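Local coordinates for protein (S)-ureidoglycine--glyoxylate transaminase (Bacillus subtilis, PDB 3ISL) that catalyses the pyridoxal-phosphate-dependent transamination between (S)-ureidoglycine and glyoxylate, yielding oxalurate and glycine in bacterial purine catabolism, at residues 64-69 / 204-209; 89-94 / 139-144; 95-100 / 145-150; 200-205 / 270-275; 293-298 / 369-374. All coordinates share one frame; numbering follows the deposited sequence.

Contact 1: 64-69 / 204-209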
# COMPACT_ATOMS: atom_id res chain seq x y z
N ALA A 64 6.57 14.49 8.53
CA ALA A 64 5.34 13.78 8.87
C ALA A 64 4.54 13.58 7.59
O ALA A 64 4.09 14.54 7.01
CB ALA A 64 4.53 14.56 9.91
N TYR A 65 4.39 12.34 7.16
CA TYR A 65 3.90 12.02 5.81
C TYR A 65 3.62 10.56 5.79
O TYR A 65 4.20 9.83 6.58
CB TYR A 65 4.90 12.45 4.71
CG TYR A 65 6.31 11.81 4.78
CD1 TYR A 65 7.38 12.49 5.39
CD2 TYR A 65 6.55 10.57 4.23
CE1 TYR A 65 8.69 11.92 5.43
CE2 TYR A 65 7.83 9.98 4.28
CZ TYR A 65 8.87 10.66 4.89
OH TYR A 65 10.10 10.06 4.90
N PRO A 66 2.70 10.11 4.93
CA PRO A 66 2.41 8.67 4.95
C PRO A 66 3.34 7.86 4.02
O PRO A 66 3.86 8.37 3.07
CB PRO A 66 0.98 8.59 4.39
CG PRO A 66 0.83 9.77 3.58
CD PRO A 66 1.75 10.85 4.09
N ILE A 67 3.52 6.59 4.30
CA ILE A 67 4.14 5.74 3.30
C ILE A 67 3.05 4.76 2.83
O ILE A 67 2.05 4.49 3.55
CB ILE A 67 5.47 4.99 3.81
CG1 ILE A 67 5.13 3.93 4.81
CG2 ILE A 67 6.59 5.89 4.39
CD1 ILE A 67 5.27 2.52 4.16
N ASP A 68 3.25 4.18 1.66
CA ASP A 68 2.16 3.47 1.01
C ASP A 68 2.44 2.04 1.40
O ASP A 68 3.42 1.45 0.96
CB ASP A 68 2.23 3.71 -0.51
CG ASP A 68 1.84 5.12 -0.92
OD1 ASP A 68 1.91 5.45 -2.13
OD2 ASP A 68 1.51 5.92 0.01
N GLY A 69 1.64 1.47 2.27
CA GLY A 69 1.95 0.12 2.73
C GLY A 69 1.08 0.04 3.93
O GLY A 69 0.62 1.09 4.42
N SER A 204 -7.45 0.46 5.57
CA SER A 204 -6.08 0.00 5.87
C SER A 204 -5.31 0.09 4.59
O SER A 204 -5.93 0.11 3.52
CB SER A 204 -6.10 -1.42 6.38
OG SER A 204 -7.23 -2.00 5.75
N GLY A 205 -3.99 0.10 4.69
CA GLY A 205 -3.15 0.29 3.52
C GLY A 205 -2.41 1.61 3.39
O GLY A 205 -1.89 1.95 2.31
N MET A 206 -2.30 2.36 4.50
CA MET A 206 -1.27 3.42 4.53
C MET A 206 -0.79 3.56 5.93
O MET A 206 -1.50 3.13 6.86
CB MET A 206 -1.77 4.75 3.96
CG MET A 206 -1.19 5.16 2.55
SD MET A 206 -1.94 6.77 2.41
CE MET A 206 -1.13 7.62 1.05
N ALA A 207 0.44 4.09 6.07
CA ALA A 207 1.10 4.18 7.35
C ALA A 207 1.70 5.59 7.53
O ALA A 207 2.75 5.89 7.00
CB ALA A 207 2.17 3.10 7.44
N PRO A 208 1.02 6.47 8.25
CA PRO A 208 1.54 7.81 8.59
C PRO A 208 2.75 7.69 9.53
O PRO A 208 2.68 6.97 10.54
CB PRO A 208 0.40 8.49 9.38
CG PRO A 208 -0.79 7.64 9.20
CD PRO A 208 -0.32 6.23 8.79
N ILE A 209 3.80 8.42 9.21
CA ILE A 209 5.02 8.39 10.02
C ILE A 209 5.41 9.78 10.35
O ILE A 209 5.07 10.69 9.62
CB ILE A 209 6.22 7.66 9.34
CG1 ILE A 209 6.67 8.39 8.08
CG2 ILE A 209 5.87 6.22 8.99
CD1 ILE A 209 7.95 7.74 7.40
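Y65 with I209 and I67 with A207 form the hydrogen-bonded pairs of two antiparallel strands, 64-68 and 206-209, whose directions differ by 154°. Between them P66 and P208 make the non-hydrogen-bonded pair, a place where a proline's missing N-H costs this pairing nothing; their CA atoms are 3.8 Å apart. I67 N is hydrogen-bonded to A207 O at 2.9 Å.

On the face bearing Y65, I67, A207 and I209, I209 reaches across to both Y65 and I67. Its chi1 of 64° sets CG1 between backbone N and carbonyl carbon, and CG1 lies over the rim of one face of the Y65 ring. CD1 then touches Y65 CE2 at 3.8 Å and I67 CG2, also at 3.8 Å. On the other face M206, extended beyond CG, lies alongside P66 and D68. Its CE is 3.3 Å from D68 OD2 and 3.9 Å from P66 CG.

Strand 63-68 is an outermost strand of the mixed sheet within this chain. Helix 251-257 packs L251 against Y65, I67 and I209, while Y65 OH is hydrogen-bonded to Y211 OH. Helix 270-286 meets the P66 and M206 face.

Contact 2: 89-94 / 139-144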
# COMPACT_ATOMS: atom_id res chain seq x y z
N VAL A 89 20.04 -2.73 19.16
CA VAL A 89 18.66 -2.32 19.19
C VAL A 89 17.99 -3.00 20.38
O VAL A 89 17.92 -4.22 20.47
CB VAL A 89 17.92 -2.69 17.86
CG1 VAL A 89 16.40 -2.34 17.93
CG2 VAL A 89 18.61 -2.05 16.58
N LEU A 90 17.47 -2.18 21.30
CA LEU A 90 16.83 -2.65 22.50
C LEU A 90 15.31 -2.68 22.23
O LEU A 90 14.73 -1.66 21.90
CB LEU A 90 17.04 -1.67 23.64
CG LEU A 90 17.09 -2.14 25.11
CD1 LEU A 90 16.48 -1.11 26.07
CD2 LEU A 90 16.73 -3.60 25.48
N ILE A 91 14.67 -3.80 22.46
CA ILE A 91 13.24 -3.89 22.22
C ILE A 91 12.59 -4.49 23.45
O ILE A 91 12.70 -5.69 23.69
CB ILE A 91 12.95 -4.75 20.98
CG1 ILE A 91 13.85 -4.30 19.81
CG2 ILE A 91 11.43 -4.65 20.61
CD1 ILE A 91 13.70 -5.11 18.50
N PRO A 92 11.90 -3.67 24.23
CA PRO A 92 11.17 -4.26 25.35
C PRO A 92 9.83 -4.76 24.81
O PRO A 92 9.07 -3.97 24.31
CB PRO A 92 10.97 -3.09 26.35
CG PRO A 92 11.74 -1.91 25.80
CD PRO A 92 11.85 -2.20 24.25
N ILE A 93 9.56 -6.04 24.98
CA ILE A 93 8.43 -6.74 24.41
C ILE A 93 7.41 -7.17 25.46
O ILE A 93 7.74 -7.89 26.40
CB ILE A 93 8.94 -7.96 23.69
CG1 ILE A 93 9.79 -7.53 22.47
CG2 ILE A 93 7.77 -8.89 23.22
CD1 ILE A 93 10.76 -8.68 22.07
N TYR A 94 6.17 -6.70 25.33
CA TYR A 94 5.14 -7.13 26.30
C TYR A 94 3.89 -7.69 25.58
O TYR A 94 2.84 -7.96 26.19
CB TYR A 94 4.80 -5.99 27.27
CG TYR A 94 4.31 -4.72 26.60
CD1 TYR A 94 5.21 -3.81 26.01
CD2 TYR A 94 2.95 -4.46 26.50
CE1 TYR A 94 4.73 -2.69 25.40
CE2 TYR A 94 2.47 -3.35 25.90
CZ TYR A 94 3.34 -2.46 25.36
OH TYR A 94 2.78 -1.39 24.73
N ILE A 139 19.36 2.35 19.05
CA ILE A 139 17.91 2.44 18.87
C ILE A 139 17.16 1.70 19.97
O ILE A 139 17.53 0.54 20.34
CB ILE A 139 17.47 1.77 17.54
CG1 ILE A 139 18.14 2.49 16.37
CG2 ILE A 139 15.86 1.74 17.42
CD1 ILE A 139 18.27 1.67 15.21
N VAL A 140 16.11 2.35 20.48
CA VAL A 140 15.13 1.60 21.23
C VAL A 140 13.79 1.65 20.55
O VAL A 140 13.28 2.72 20.20
CB VAL A 140 15.16 1.86 22.77
CG1 VAL A 140 16.27 2.82 23.27
CG2 VAL A 140 13.80 1.86 23.49
N ALA A 141 13.26 0.45 20.29
CA ALA A 141 12.05 0.27 19.49
C ALA A 141 11.02 -0.31 20.40
O ALA A 141 11.26 -1.33 21.05
CB ALA A 141 12.30 -0.68 18.27
N MET A 142 9.83 0.27 20.39
CA MET A 142 8.80 -0.20 21.29
C MET A 142 7.35 0.03 20.80
O MET A 142 7.09 0.99 20.11
CB MET A 142 8.98 0.55 22.60
CG MET A 142 8.57 -0.23 23.81
SD MET A 142 8.83 0.85 25.24
CE MET A 142 7.77 -0.04 26.37
N VAL A 143 6.43 -0.86 21.21
CA VAL A 143 5.01 -0.73 20.88
C VAL A 143 4.36 0.17 21.97
O VAL A 143 4.58 -0.03 23.16
CB VAL A 143 4.29 -2.10 20.84
CG1 VAL A 143 2.76 -1.90 20.45
CG2 VAL A 143 4.97 -3.07 19.88
N HIS A 144 3.62 1.20 21.57
CA HIS A 144 2.82 2.02 22.54
C HIS A 144 1.68 1.23 23.17
O HIS A 144 1.56 1.16 24.44
CB HIS A 144 2.27 3.32 21.85
CG HIS A 144 1.68 4.33 22.80
ND1 HIS A 144 0.81 5.31 22.37
CD2 HIS A 144 1.76 4.45 24.16
CE1 HIS A 144 0.42 6.03 23.42
NE2 HIS A 144 1.02 5.57 24.51
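M142 runs across P92 to Y94 where the two parallel strands move apart. From CG onward the chain is extended, and CG comes first against P92, 3.8 Å from P92 O and 3.9 Å from P92 CD. SD follows at 4.0 Å from P92 CG, the methionine and the proline crossing at about a right angle. The terminal CE reaches Y94, 4.1 Å from its CE1.

Strands 89-93 and 139-143 run parallel at 24°, V89 beside I139 and L90 beside V140. L90 N bonds to I139 O, and L90 O takes the amide of A141. They are neighbours in the seven-stranded sheet of the large domain of this fold type I enzyme, where beta-alpha crossovers through helices 96-107 and 125-135 connect them by way of strand 111-116. V89 and I139 lie side by side on one face, V89 CG2 meeting I139 CD1 at 4.0 Å.

Past the last strand bonds the tyrosine takes over. A chi1 of 58° puts the Y94 CG between backbone N and carbonyl carbon, and the OH gives a hydrogen bond of 2.7 Å to V143 O, which lies in the plane of the ring at its edge. The hydroxyl comes from 58° above the V143 carbonyl plane. H144 O is 2.8 Å from the same Y94 OH. The side chain of V143 touches the cofactor.

Contact 3: 95-100 / 145-150. With PLP (pyridoxal-5'-phosphate), chain C.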
# COMPACT_ATOMS: atom_id res chain seq x y z
N GLY A 95 4.03 -7.87 24.27
CA GLY A 95 2.98 -8.55 23.51
C GLY A 95 3.41 -8.90 22.11
O GLY A 95 4.58 -8.83 21.80
N ARG A 96 2.44 -9.30 21.28
CA ARG A 96 2.76 -9.87 19.98
C ARG A 96 3.48 -8.91 19.06
O ARG A 96 4.36 -9.32 18.33
CB ARG A 96 1.49 -10.42 19.28
CG ARG A 96 1.63 -10.49 17.72
CD ARG A 96 0.25 -10.26 17.00
NE ARG A 96 -0.88 -11.03 17.62
CZ ARG A 96 -2.14 -10.60 17.83
NH1 ARG A 96 -2.55 -9.36 17.48
NH2 ARG A 96 -3.02 -11.40 18.42
N PHE A 97 3.12 -7.64 19.07
CA PHE A 97 3.74 -6.70 18.12
C PHE A 97 5.20 -6.33 18.49
O PHE A 97 5.99 -5.96 17.62
CB PHE A 97 2.77 -5.51 17.81
CG PHE A 97 1.44 -5.98 17.20
CD1 PHE A 97 1.33 -6.22 15.82
CD2 PHE A 97 0.33 -6.31 18.03
CE1 PHE A 97 0.15 -6.71 15.24
CE2 PHE A 97 -0.87 -6.80 17.45
CZ PHE A 97 -0.94 -7.01 16.05
N GLY A 98 5.58 -6.47 19.76
CA GLY A 98 7.02 -6.42 20.15
C GLY A 98 7.90 -7.41 19.34
O GLY A 98 9.00 -7.07 18.94
N TYR A 99 7.41 -8.62 19.12
CA TYR A 99 8.11 -9.62 18.28
C TYR A 99 8.17 -9.28 16.79
O TYR A 99 9.12 -9.68 16.11
CB TYR A 99 7.46 -10.98 18.46
CG TYR A 99 7.64 -11.45 19.89
CD1 TYR A 99 8.91 -11.71 20.40
CD2 TYR A 99 6.54 -11.66 20.72
CE1 TYR A 99 9.09 -12.13 21.71
CE2 TYR A 99 6.71 -12.09 22.03
CZ TYR A 99 7.99 -12.31 22.53
OH TYR A 99 8.17 -12.73 23.84
N LEU A 100 7.19 -8.54 16.28
CA LEU A 100 7.37 -8.07 14.93
C LEU A 100 8.52 -7.06 14.84
O LEU A 100 9.28 -7.06 13.89
CB LEU A 100 6.07 -7.38 14.46
CG LEU A 100 5.92 -6.72 13.11
CD1 LEU A 100 6.06 -7.73 11.96
CD2 LEU A 100 4.48 -5.98 13.11
N GLY A 145 0.83 0.68 22.32
CA GLY A 145 -0.34 -0.08 22.80
C GLY A 145 -0.34 -1.46 22.10
O GLY A 145 -0.36 -1.53 20.86
N GLU A 146 -0.29 -2.54 22.88
CA GLU A 146 -0.36 -3.92 22.29
C GLU A 146 -1.79 -4.36 22.31
O GLU A 146 -2.33 -4.61 23.43
CB GLU A 146 0.33 -4.98 23.20
CG GLU A 146 1.80 -5.13 23.06
CD GLU A 146 2.19 -5.83 21.78
OE1 GLU A 146 1.34 -6.47 21.15
OE2 GLU A 146 3.38 -5.77 21.43
N THR A 147 -2.40 -4.52 21.13
CA THR A 147 -3.75 -4.94 21.05
C THR A 147 -3.82 -6.39 21.38
O THR A 147 -4.88 -6.85 21.79
CB THR A 147 -4.41 -4.75 19.64
OG1 THR A 147 -3.57 -5.36 18.66
CG2 THR A 147 -4.54 -3.30 19.32
N SER A 148 -2.71 -7.12 21.18
CA SER A 148 -2.68 -8.55 21.44
C SER A 148 -2.96 -8.82 22.92
O SER A 148 -3.53 -9.82 23.27
CB SER A 148 -1.31 -9.16 21.02
OG SER A 148 -0.24 -8.59 21.80
N THR A 149 -2.53 -7.93 23.79
CA THR A 149 -2.67 -8.13 25.24
C THR A 149 -3.60 -7.09 25.88
O THR A 149 -4.03 -7.25 26.99
CB THR A 149 -1.31 -8.18 25.97
OG1 THR A 149 -0.70 -6.89 26.06
CG2 THR A 149 -0.32 -9.22 25.31
N GLY A 150 -3.93 -6.04 25.14
CA GLY A 150 -4.76 -4.94 25.66
C GLY A 150 -4.07 -3.97 26.61
O GLY A 150 -4.76 -3.26 27.35
N1 PLP C . 1.32 -2.78 15.17
C2 PLP C . 0.26 -2.81 16.18
C2A PLP C . 0.40 -2.41 17.53
C3 PLP C . -1.03 -3.28 15.88
O3 PLP C . -2.03 -3.31 16.82
C4 PLP C . -1.38 -3.71 14.62
C4A PLP C . -2.85 -4.21 14.34
C5 PLP C . -0.40 -3.68 13.63
C6 PLP C . 0.94 -3.24 13.87
C5A PLP C . -0.81 -4.21 12.29
O4P PLP C . -0.56 -3.30 11.33
P PLP C . -1.06 -3.79 9.91
O1P PLP C . -1.90 -5.06 10.00
O2P PLP C . 0.40 -3.90 9.12
O3P PLP C . -1.90 -2.54 9.17
O HOH W 1 5.25 -5.21 23.08
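F97 and T147 meet each other in the pyridoxal-phosphate pocket of this class-V aminotransferase, a fold type I enzyme, where the start of helix 96-107 faces the short strand 145-146 and the turn after it. The F97 ring lies over the cofactor, with PLP C3 3.5 Å above its plane and over its centre. R96 CD lies over the opposite face, toward its rim. T147 OG1 shares a hydrogen bond of 3.2 Å with PLP O3, either being able to donate.

E146 ties the turn to the helix start. Its OE1 accepts the amide of F97 on the syn lone pair, nearly straight at 169° and 3.0 Å long, and S148 OG adds a second bond to OE1 of 2.7 Å from above the carboxylate plane. OE2 is met by G98 N at 2.8 Å nearly along the C-O axis, and a water donates to it as well. Amides at a helix N terminus would be expected to stabilise the negative charge on E146. G95 allows this close approach, since its CA is 3.3 Å from E146 CD, where a side chain would clash. PLP is also bound by T267 of the second subunit. S148 CB sits 3.6 Å above the R96 guanidinium, over its centre.

Contact 4: 200-205 / 270-275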
# COMPACT_ATOMS: atom_id res chain seq x y z
N LEU A 200 -8.07 5.87 13.62
CA LEU A 200 -8.29 6.81 12.51
C LEU A 200 -9.48 6.46 11.57
O LEU A 200 -10.00 7.32 10.87
CB LEU A 200 -6.96 7.00 11.67
CG LEU A 200 -5.78 7.58 12.52
CD1 LEU A 200 -4.66 7.86 11.50
CD2 LEU A 200 -6.16 8.89 13.32
N SER A 201 -9.92 5.21 11.58
CA SER A 201 -11.06 4.78 10.76
C SER A 201 -10.86 5.21 9.30
O SER A 201 -11.76 5.76 8.65
CB SER A 201 -12.38 5.36 11.33
OG SER A 201 -12.74 4.56 12.43
N VAL A 202 -9.65 4.96 8.82
CA VAL A 202 -9.34 5.09 7.39
C VAL A 202 -9.02 3.74 6.79
O VAL A 202 -8.39 2.96 7.44
CB VAL A 202 -8.21 6.15 7.21
CG1 VAL A 202 -7.58 6.13 5.81
CG2 VAL A 202 -8.79 7.51 7.59
N PRO A 203 -9.49 3.44 5.55
CA PRO A 203 -9.18 2.08 5.01
C PRO A 203 -7.71 1.73 5.21
O PRO A 203 -6.85 2.60 5.01
CB PRO A 203 -9.50 2.21 3.52
CG PRO A 203 -10.63 3.17 3.55
CD PRO A 203 -10.24 4.23 4.59
N SER A 204 -7.45 0.46 5.57
CA SER A 204 -6.08 0.00 5.87
C SER A 204 -5.31 0.09 4.59
O SER A 204 -5.93 0.11 3.52
CB SER A 204 -6.10 -1.42 6.38
OG SER A 204 -7.23 -2.00 5.75
N GLY A 205 -3.99 0.10 4.69
CA GLY A 205 -3.15 0.29 3.52
C GLY A 205 -2.41 1.61 3.39
O GLY A 205 -1.89 1.95 2.31
N THR A 270 -3.35 7.50 -4.85
CA THR A 270 -4.25 8.66 -4.96
C THR A 270 -5.44 8.63 -4.08
O THR A 270 -5.61 9.53 -3.25
CB THR A 270 -4.74 8.90 -6.37
OG1 THR A 270 -3.63 8.74 -7.27
CG2 THR A 270 -5.44 10.42 -6.46
N THR A 271 -6.24 7.57 -4.19
CA THR A 271 -7.46 7.45 -3.46
C THR A 271 -7.19 7.25 -1.96
O THR A 271 -7.95 7.76 -1.13
CB THR A 271 -8.33 6.30 -4.02
OG1 THR A 271 -8.72 6.63 -5.34
CG2 THR A 271 -9.57 6.07 -3.10
N MET A 272 -6.14 6.52 -1.60
CA MET A 272 -5.83 6.28 -0.18
C MET A 272 -5.40 7.58 0.51
O MET A 272 -5.64 7.76 1.68
CB MET A 272 -4.74 5.19 0.02
CG MET A 272 -5.31 3.76 -0.17
SD MET A 272 -6.75 3.39 0.90
CE MET A 272 -6.15 3.76 2.58
N LEU A 273 -4.76 8.45 -0.25
CA LEU A 273 -4.42 9.80 0.23
C LEU A 273 -5.64 10.70 0.43
O LEU A 273 -5.70 11.39 1.45
CB LEU A 273 -3.43 10.50 -0.76
CG LEU A 273 -2.93 11.86 -0.18
CD1 LEU A 273 -2.17 11.64 1.09
CD2 LEU A 273 -2.10 12.70 -1.14
N TYR A 274 -6.62 10.66 -0.50
CA TYR A 274 -7.89 11.32 -0.29
C TYR A 274 -8.46 10.90 1.06
O TYR A 274 -8.91 11.77 1.88
CB TYR A 274 -8.95 10.95 -1.39
CG TYR A 274 -8.73 11.51 -2.80
CD1 TYR A 274 -7.81 12.54 -3.05
CD2 TYR A 274 -9.50 11.03 -3.88
CE1 TYR A 274 -7.66 13.07 -4.35
CE2 TYR A 274 -9.35 11.51 -5.14
CZ TYR A 274 -8.43 12.54 -5.40
OH TYR A 274 -8.28 13.01 -6.73
N ALA A 275 -8.47 9.58 1.26
CA ALA A 275 -9.08 8.98 2.43
C ALA A 275 -8.34 9.37 3.71
O ALA A 275 -8.95 9.76 4.66
CB ALA A 275 -9.23 7.45 2.28
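M272 folds its thioether against the P203 ring. The chain bends at chi2 (-56°) and again at chi3 (-54°), so that the sulfur and methyl turn back toward the loop 200-205. SD lies 4.0 Å from P203 CB, and CE lies 3.8 Å from the same P203 CB. CE also comes to V202 CG1 at 4.3 Å.

One helical turn further on, A275 makes the second patch. Its CB meets P203 CD at 4.1 Å and V202 CG1 at 4.1 Å. The other valine branch, V202 CG2, rests 3.7 Å from A275 O. No hydrogen bond crosses between the two segments; the contact is mainly apolar packing. Both V202 and P203 have their CB directed at the helix, whereas S204 turns away from it and gives its OG to E268 O of the second subunit. V26 of helix 24-29 also touches both P203 and A275, and P203 packs on T271 of the second subunit.

The loop 200-205 follows shortly after K198, the lysine that carries the cofactor as an internal aldimine but is not attached here, and leads into strand 206-211. A cofactor lysine just ahead of a loop that leads into the antiparallel strand, near the dimer interface, is the arrangement of fold type I aminotransferases.

Contact 5: 293-298 / 369-374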
# COMPACT_ATOMS: atom_id res chain seq x y z
N GLU A 293 -11.32 11.63 25.13
CA GLU A 293 -12.36 11.54 26.16
C GLU A 293 -13.58 10.73 25.63
O GLU A 293 -14.16 9.90 26.35
CB GLU A 293 -12.79 12.94 26.64
CG GLU A 293 -14.10 12.90 27.42
CD GLU A 293 -13.93 12.15 28.74
OE1 GLU A 293 -14.91 11.52 29.24
OE2 GLU A 293 -12.80 12.21 29.29
N ARG A 294 -13.93 10.93 24.36
CA ARG A 294 -15.01 10.16 23.76
C ARG A 294 -14.69 8.64 23.72
O ARG A 294 -15.55 7.80 23.88
CB ARG A 294 -15.26 10.75 22.35
CG ARG A 294 -16.48 10.20 21.57
CD ARG A 294 -16.10 9.12 20.59
NE ARG A 294 -15.36 9.67 19.44
CZ ARG A 294 -15.05 9.00 18.34
NH1 ARG A 294 -15.39 7.74 18.25
NH2 ARG A 294 -14.33 9.61 17.36
N HIS A 295 -13.43 8.29 23.45
CA HIS A 295 -13.01 6.88 23.49
C HIS A 295 -13.13 6.34 24.94
O HIS A 295 -13.62 5.25 25.15
CB HIS A 295 -11.60 6.71 22.90
CG HIS A 295 -11.59 6.72 21.38
ND1 HIS A 295 -11.82 7.86 20.63
CD2 HIS A 295 -11.42 5.71 20.48
CE1 HIS A 295 -11.78 7.56 19.34
NE2 HIS A 295 -11.58 6.26 19.22
N ARG A 296 -12.69 7.10 25.92
CA ARG A 296 -12.94 6.71 27.32
C ARG A 296 -14.40 6.54 27.72
O ARG A 296 -14.80 5.57 28.46
CB ARG A 296 -12.28 7.72 28.23
CG ARG A 296 -10.73 7.57 28.19
CD ARG A 296 -10.09 8.30 29.37
NE ARG A 296 -10.41 9.74 29.36
CZ ARG A 296 -9.73 10.66 28.66
NH1 ARG A 296 -8.67 10.33 27.89
NH2 ARG A 296 -10.10 11.93 28.74
N HIS A 297 -15.23 7.47 27.28
CA HIS A 297 -16.64 7.38 27.62
C HIS A 297 -17.24 5.98 27.19
O HIS A 297 -17.88 5.24 27.99
CB HIS A 297 -17.36 8.56 26.95
CG HIS A 297 -18.83 8.61 27.22
ND1 HIS A 297 -19.77 8.85 26.24
CD2 HIS A 297 -19.53 8.48 28.38
CE1 HIS A 297 -20.97 8.85 26.77
NE2 HIS A 297 -20.86 8.59 28.06
N HIS A 298 -17.02 5.61 25.91
CA HIS A 298 -17.57 4.36 25.40
C HIS A 298 -16.91 3.15 26.02
O HIS A 298 -17.56 2.10 26.23
CB HIS A 298 -17.63 4.33 23.86
CG HIS A 298 -18.49 5.41 23.30
ND1 HIS A 298 -19.87 5.43 23.43
CD2 HIS A 298 -18.17 6.57 22.70
CE1 HIS A 298 -20.34 6.53 22.89
NE2 HIS A 298 -19.33 7.24 22.44
N TYR A 369 -14.56 5.30 14.36
CA TYR A 369 -15.99 5.42 14.04
C TYR A 369 -16.80 4.30 14.71
O TYR A 369 -17.99 4.45 14.94
CB TYR A 369 -16.20 5.37 12.53
CG TYR A 369 -17.64 5.72 12.18
CD1 TYR A 369 -18.11 7.05 12.32
CD2 TYR A 369 -18.53 4.74 11.79
CE1 TYR A 369 -19.41 7.39 12.04
CE2 TYR A 369 -19.88 5.07 11.52
CZ TYR A 369 -20.30 6.39 11.67
OH TYR A 369 -21.62 6.72 11.37
N SER A 370 -16.18 3.13 14.90
CA SER A 370 -16.77 2.00 15.66
C SER A 370 -17.00 2.29 17.17
O SER A 370 -17.79 1.58 17.90
CB SER A 370 -15.81 0.79 15.50
OG SER A 370 -16.03 0.15 14.22
N CYS A 371 -16.30 3.31 17.66
CA CYS A 371 -16.37 3.68 19.07
C CYS A 371 -17.58 4.61 19.22
O CYS A 371 -17.43 5.85 19.28
CB CYS A 371 -15.07 4.36 19.51
SG CYS A 371 -15.07 4.73 21.26
N ARG A 372 -18.79 4.02 19.21
CA ARG A 372 -19.98 4.86 19.28
C ARG A 372 -21.07 4.13 20.01
O ARG A 372 -21.09 2.89 20.06
CB ARG A 372 -20.42 5.40 17.90
CG ARG A 372 -21.17 4.35 17.00
CD ARG A 372 -21.41 4.99 15.58
NE ARG A 372 -22.22 4.09 14.76
CZ ARG A 372 -21.68 3.15 14.02
NH1 ARG A 372 -20.35 3.05 14.03
NH2 ARG A 372 -22.43 2.37 13.22
N LYS A 373 -21.97 4.90 20.62
CA LYS A 373 -22.94 4.27 21.52
C LYS A 373 -23.79 3.18 20.89
O LYS A 373 -24.04 2.17 21.53
CB LYS A 373 -23.84 5.31 22.13
CG LYS A 373 -25.03 5.73 21.26
CD LYS A 373 -25.74 6.95 21.97
CE LYS A 373 -26.29 6.46 23.28
NZ LYS A 373 -25.66 5.07 23.39
N GLU A 374 -24.18 3.33 19.62
CA GLU A 374 -24.99 2.32 18.95
C GLU A 374 -24.28 0.94 18.87
O GLU A 374 -24.92 -0.13 19.08
CB GLU A 374 -25.42 2.78 17.52
CG GLU A 374 -26.36 4.03 17.54
CD GLU A 374 -25.58 5.36 17.42
OE1 GLU A 374 -24.36 5.43 17.75
OE2 GLU A 374 -26.19 6.33 16.99
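C371 is gripped by H295 and H298 at the tight centre of this contact. Its chi1 of -176° puts SG anti to the backbone N, and SG then lies 3.7 Å from H298 CB and 3.7 Å from H295 CA. The sulfur sits over one face of the H295 ring, toward its rim, a sulfur-aromatic contact 4.2 Å from the ring centroid.

The backbone of the same residue, the centre of an inverse gamma turn, is held too. R294 NH1 gives C371 O a hydrogen bond of 3.0 Å, bent to 138°, and is shared with G368 O. H295 CE1 lies over the centre of the R294 guanidinium, 3.6 Å above its plane, while R294 NH2 forms a salt bridge with E286. H298 then closes the group: R372 CA lies above the centre of its ring, a CH-pi contact of 4.0 Å to the centroid, only 9° off the normal. H298 CE1 is 3.2 Å from K373 N, and H298 ND1 is hydrogen-bonded to Y407 OH.

The solvent side is looser. There E293 and R296 pair with each other rather than across the contact, and the end of K373 leads away from the helix opposite to reach Y407 in a cation-pi contact. The R372 side chain turns back to Y369 O and to E21.

Helix 288-308 thus lies against the turn ahead of helix 373-389, for which R372 is the N-cap residue; V376 of that helix meets H298, and helix 398-408 supplies Y407.

In the fold
From the N terminus, strand 63-68 opens the loop that contact 1 closes at strand 206-211, its neighbour in the sheet though distant in sequence. Inside that loop lie contact 2 and contact 3, which cross: 89-94 and 95-100 alternate with 139-144 and 145-150, so a strand pair and the helix start beyond it are fixed together at the cofactor. Contact 4 begins where contact 1 ends, sharing S204 and G205, and ties the loop beyond K198 to helix 270-286. Contact 5 follows in series, closing 293-298 onto 369-374 in the C-terminal part. S201 OG, close to Y369 N, joins contacts 4 and 5.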